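Local coordinates for putative type VI secretion protein (Escherichia coli, PDB 6SJL) that forms the spike tip of the Escherichia coli type VI secretion system and carries the bound Tle1 effector, probably for delivery into target cells, at the interface of chains A and B and the interface of chains A and C. Coordinates in Å, arbitrary orientation; residue numbers count along the deposited sequence, not the author numbering. Chains: chain A/B, Putative type VI secretion protein; chain C, Putative type VI secretion protein.

Contact 1 lies in the intertwined beta-helix of the VgrG trimer, where strand 659-663 of chain A pairs with strand 667-671 of chain B. Contact 2 lies near the C-terminal end of chain A, where strand 783-784 and nearby loops meet strands 4-9 and 25-43 of Tle1, chain C. The centres of their C-alpha atoms are about 71 Å apart; chain A is their common member, but they share no residue. Contact 1 builds the shaft from its own subunits, whereas contact 2 attaches cargo. In the deposited assembly, with three copies of each protein, both recur in every subunit.

Contact 1: the interface of chains A and B. Residues chain A 659-663, 667; chain B 668-670.
Strand 659-663 of chain A and strand 667-671 of chain B run parallel in the intertwined beta-helix of the VgrG spike, joined by a ladder of backbone hydrogen bonds and by side chains on both faces. The ladder begins where B:Thr668 N donates to A:Thr659 O at 3.1 Å. B:Thr668 O then accepts from A:Ile661 N at 2.9 Å. A:Ile661 O receives B:Val670 N, and B:Val670 O receives A:Ala663 N, so B:Thr668, A:Ile661 and B:Val670 each bond through both backbone polar groups.

On one face of the pair, A:Asp660 and B:Thr668 lie alongside each other and point the same way. The threonine hydroxyl OG1 donates to the carboxylate OD1 of A:Asp660 at 2.9 Å; OD1 accepts through its anti lone pair, the one turned away from the other carboxylate oxygen. With chi1 at 70°, B:Thr668 OG1 sits between its own backbone N and carbonyl carbon and points toward that carboxylate, while CG2 is turned aside. This bond adds a side-chain tie beside the first backbone rung.

The opposite face is apolar. B:Val669 crosses A:Phe667 at about a right angle and sets both methyls on the same face of the ring. CG1, anti to the valine backbone N (chi1 178°), lies over the face toward its CG end, 3.6 Å from A:Phe667 CG. CG2 rides over the ring centre and also reaches A:Ile661 CB at 3.9 Å. Within chain A, A:Ile661 CD1 packs 3.6 Å from A:Phe667 CE1, so isoleucine, phenylalanine and valine form a continuous apolar cluster. The rungs fix the register of the two strands here, and with the packing of B:Val669 they contribute to holding the trimeric shaft together.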
loop_
_atom_site.group_PDB
_atom_site.type_symbol
_atom_site.label_atom_id
_atom_site.label_comp_id
_atom_site.label_asym_id
_atom_site.label_seq_id
_atom_site.Cartn_x
_atom_site.Cartn_y
_atom_site.Cartn_z
ATOM N N THR A 659 0.075 -0.894 10.513
ATOM C CA THR A 659 -1.046 -0.299 9.805
ATOM C C THR A 659 -1.577 -1.403 8.919
ATOM O O THR A 659 -0.923 -1.790 7.953
ATOM C CB THR A 659 -0.654 0.909 8.972
ATOM O OG1 THR A 659 -0.204 1.961 9.821
ATOM C CG2 THR A 659 -1.857 1.399 8.214
ATOM N N ASP A 660 -2.734 -1.930 9.258
ATOM C CA ASP A 660 -3.311 -3.055 8.554
ATOM C C ASP A 660 -4.443 -2.545 7.694
ATOM O O ASP A 660 -5.308 -1.826 8.180
ATOM C CB ASP A 660 -3.825 -4.097 9.530
ATOM C CG ASP A 660 -2.853 -4.377 10.636
ATOM O OD1 ASP A 660 -1.777 -4.923 10.344
ATOM O OD2 ASP A 660 -3.158 -4.027 11.801
ATOM N N ILE A 661 -4.431 -2.896 6.421
ATOM C CA ILE A 661 -5.571 -2.686 5.553
ATOM C C ILE A 661 -6.138 -4.047 5.214
ATOM O O ILE A 661 -5.390 -4.980 4.923
ATOM C CB ILE A 661 -5.194 -1.892 4.300
ATOM C CG1 ILE A 661 -4.864 -0.467 4.693
ATOM C CG2 ILE A 661 -6.314 -1.914 3.335
ATOM C CD1 ILE A 661 -4.063 0.237 3.709
ATOM N N THR A 662 -7.446 -4.179 5.329
ATOM C CA THR A 662 -8.140 -5.432 5.080
ATOM C C THR A 662 -9.298 -5.112 4.160
ATOM O O THR A 662 -10.218 -4.402 4.548
ATOM C CB THR A 662 -8.631 -6.054 6.380
ATOM O OG1 THR A 662 -7.521 -6.498 7.151
ATOM C CG2 THR A 662 -9.492 -7.204 6.103
ATOM N N ALA A 663 -9.253 -5.607 2.941
ATOM C CA ALA A 663 -10.280 -5.324 1.962
ATOM C C ALA A 663 -11.008 -6.607 1.621
ATOM O O ALA A 663 -10.376 -7.637 1.407
ATOM C CB ALA A 663 -9.674 -4.692 0.727
ATOM N N PHE A 667 -7.633 -3.941 -3.071
ATOM C CA PHE A 667 -6.950 -2.804 -2.475
ATOM C C PHE A 667 -6.258 -2.067 -3.600
ATOM O O PHE A 667 -5.419 -2.640 -4.289
ATOM C CB PHE A 667 -5.925 -3.235 -1.437
ATOM C CG PHE A 667 -4.976 -2.150 -1.040
ATOM C CD1 PHE A 667 -5.365 -1.150 -0.190
ATOM C CD2 PHE A 667 -3.694 -2.131 -1.521
ATOM C CE1 PHE A 667 -4.508 -0.173 0.164
ATOM C CE2 PHE A 667 -2.840 -1.146 -1.161
ATOM C CZ PHE A 667 -3.249 -0.170 -0.321
ATOM N N THR B 668 0.661 -3.984 6.534
ATOM C CA THR B 668 0.171 -5.177 5.882
ATOM C C THR B 668 -1.123 -4.862 5.162
ATOM O O THR B 668 -1.922 -4.063 5.630
ATOM C CB THR B 668 -0.042 -6.299 6.891
ATOM O OG1 THR B 668 -1.156 -5.985 7.723
ATOM C CG2 THR B 668 1.167 -6.440 7.772
ATOM N N VAL B 669 -1.305 -5.458 3.998
ATOM C CA VAL B 669 -2.559 -5.408 3.269
ATOM C C VAL B 669 -2.958 -6.836 2.967
ATOM O O VAL B 669 -2.113 -7.646 2.591
ATOM C CB VAL B 669 -2.449 -4.588 1.972
ATOM C CG1 VAL B 669 -3.732 -4.608 1.240
ATOM C CG2 VAL B 669 -2.077 -3.194 2.275
ATOM N N VAL B 670 -4.216 -7.167 3.204
ATOM C CA VAL B 670 -4.789 -8.407 2.719
ATOM C C VAL B 670 -6.064 -8.033 1.997
ATOM O O VAL B 670 -7.008 -7.543 2.616
ATOM C CB VAL B 670 -5.080 -9.419 3.839
ATOM C CG1 VAL B 670 -5.504 -10.726 3.242
ATOM C CG2 VAL B 670 -3.891 -9.631 4.687
#

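Contact 2: the interface of chains A and C. Residues chain A 783, 785, 791, 794, 833; chain C 5, 7, 29.
C:Tyr7 in strand 4-9 and C:Lys29 in strand 25-43 have extended backbones and meet A:Gln791, a loop residue modelled with a positive phi of 32°. The two Tle1 residues lie side by side and send their side chains toward chain A.

A:Leu783 lies over one face of the C:Tyr7 ring. Its CD2 methyl stands above the ring centre, while CD1 reaches ring carbon CD2 of the tyrosine at 3.6 Å. A:Thr794 and C:Tyr7 point at each other, and the threonine hydroxyl OG1 meets the ring at its edge, in plane, 3.5 Å from C:Tyr7 CE2. Beyond the ring, the amide oxygen OE1 of A:Gln791 comes within 3.2 Å of the phenol OH of C:Tyr7. Inside chain C, the amide NE2 of C:Gln5 donates to that OH, which lies in the amide plane of C:Gln5; this bond may steady the phenol.

C:Lys29 places its CE methylene over the face of the A:Gln791 amide, 3.3 Å from CD. The carboxylate OD1 of A:Asp785 stands beside the CE-NZ end of the lysine, with the ammonium NZ 3.2 Å from OD1, making a salt bridge whose hydrogen bond is weak.

The site therefore joins the loops and short strand 783-784 of VgrG's C-terminal beta region to the N-terminal strands of the Tle1 effector.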
loop_
_atom_site.group_PDB
_atom_site.type_symbol
_atom_site.label_atom_id
_atom_site.label_comp_id
_atom_site.label_asym_id
_atom_site.label_seq_id
_atom_site.Cartn_x
_atom_site.Cartn_y
_atom_site.Cartn_z
ATOM N N LEU A 783 42.268 -57.203 5.444
ATOM C CA LEU A 783 42.287 -57.892 6.728
ATOM C C LEU A 783 42.441 -59.376 6.441
ATOM O O LEU A 783 41.512 -60.022 5.961
ATOM C CB LEU A 783 41.017 -57.620 7.522
ATOM C CG LEU A 783 41.155 -57.713 9.051
ATOM C CD1 LEU A 783 39.944 -57.123 9.745
ATOM C CD2 LEU A 783 41.529 -59.075 9.622
ATOM N N ASP A 785 43.601 -62.993 8.403
ATOM C CA ASP A 785 44.005 -63.627 9.646
ATOM C C ASP A 785 45.234 -64.503 9.417
ATOM O O ASP A 785 45.703 -64.682 8.289
ATOM C CB ASP A 785 42.855 -64.430 10.252
ATOM C CG ASP A 785 42.380 -65.555 9.358
ATOM O OD1 ASP A 785 41.251 -66.040 9.584
ATOM O OD2 ASP A 785 43.115 -65.962 8.437
ATOM N N GLN A 791 39.210 -62.149 5.717
ATOM C CA GLN A 791 38.324 -61.582 6.734
ATOM C C GLN A 791 37.265 -60.650 6.173
ATOM O O GLN A 791 37.382 -59.425 6.294
ATOM C CB GLN A 791 39.127 -60.865 7.809
ATOM C CG GLN A 791 39.874 -61.843 8.655
ATOM C CD GLN A 791 39.081 -63.100 8.872
ATOM O OE1 GLN A 791 37.962 -63.065 9.382
ATOM N NE2 GLN A 791 39.653 -64.228 8.489
ATOM N N THR A 794 34.008 -57.213 7.830
ATOM C CA THR A 794 34.127 -56.804 9.217
ATOM C C THR A 794 34.255 -55.292 9.314
ATOM O O THR A 794 34.928 -54.674 8.486
ATOM C CB THR A 794 35.333 -57.465 9.884
ATOM O OG1 THR A 794 35.586 -56.848 11.151
ATOM C CG2 THR A 794 36.556 -57.359 9.012
ATOM N N LYS A 833 31.149 -59.284 14.548
ATOM C CA LYS A 833 30.362 -60.421 15.004
ATOM C C LYS A 833 30.983 -61.740 14.550
ATOM O O LYS A 833 31.800 -61.781 13.630
ATOM C CB LYS A 833 28.938 -60.292 14.449
ATOM C CG LYS A 833 27.945 -61.400 14.771
ATOM C CD LYS A 833 27.480 -61.328 16.200
ATOM C CE LYS A 833 26.379 -62.335 16.475
ATOM N NZ LYS A 833 25.113 -62.005 15.762
ATOM N N GLN C 5 33.943 -61.501 17.922
ATOM C CA GLN C 5 35.373 -61.685 17.759
ATOM C C GLN C 5 35.981 -60.431 17.153
ATOM O O GLN C 5 35.462 -59.896 16.172
ATOM C CB GLN C 5 35.667 -62.933 16.914
ATOM C CG GLN C 5 35.158 -62.931 15.476
ATOM C CD GLN C 5 36.189 -62.418 14.495
ATOM O OE1 GLN C 5 37.390 -62.520 14.732
ATOM N NE2 GLN C 5 35.725 -61.875 13.377
ATOM N N TYR C 7 40.036 -58.332 16.429
ATOM C CA TYR C 7 41.335 -58.620 15.834
ATOM C C TYR C 7 42.405 -57.802 16.535
ATOM O O TYR C 7 42.521 -56.595 16.298
ATOM C CB TYR C 7 41.333 -58.310 14.338
ATOM C CG TYR C 7 40.209 -58.977 13.596
ATOM C CD1 TYR C 7 40.202 -60.344 13.394
ATOM C CD2 TYR C 7 39.156 -58.235 13.095
ATOM C CE1 TYR C 7 39.172 -60.956 12.719
ATOM C CE2 TYR C 7 38.126 -58.837 12.417
ATOM C CZ TYR C 7 38.137 -60.201 12.233
ATOM O OH TYR C 7 37.112 -60.813 11.557
ATOM N N LYS C 29 42.328 -64.218 15.261
ATOM C CA LYS C 29 40.970 -64.181 15.793
ATOM C C LYS C 29 40.998 -64.108 17.313
ATOM O O LYS C 29 41.322 -65.096 17.980
ATOM C CB LYS C 29 40.194 -65.423 15.359
ATOM C CG LYS C 29 40.125 -65.621 13.870
ATOM C CD LYS C 29 39.297 -64.545 13.221
ATOM C CE LYS C 29 39.267 -64.729 11.731
ATOM N NZ LYS C 29 38.540 -65.957 11.335
#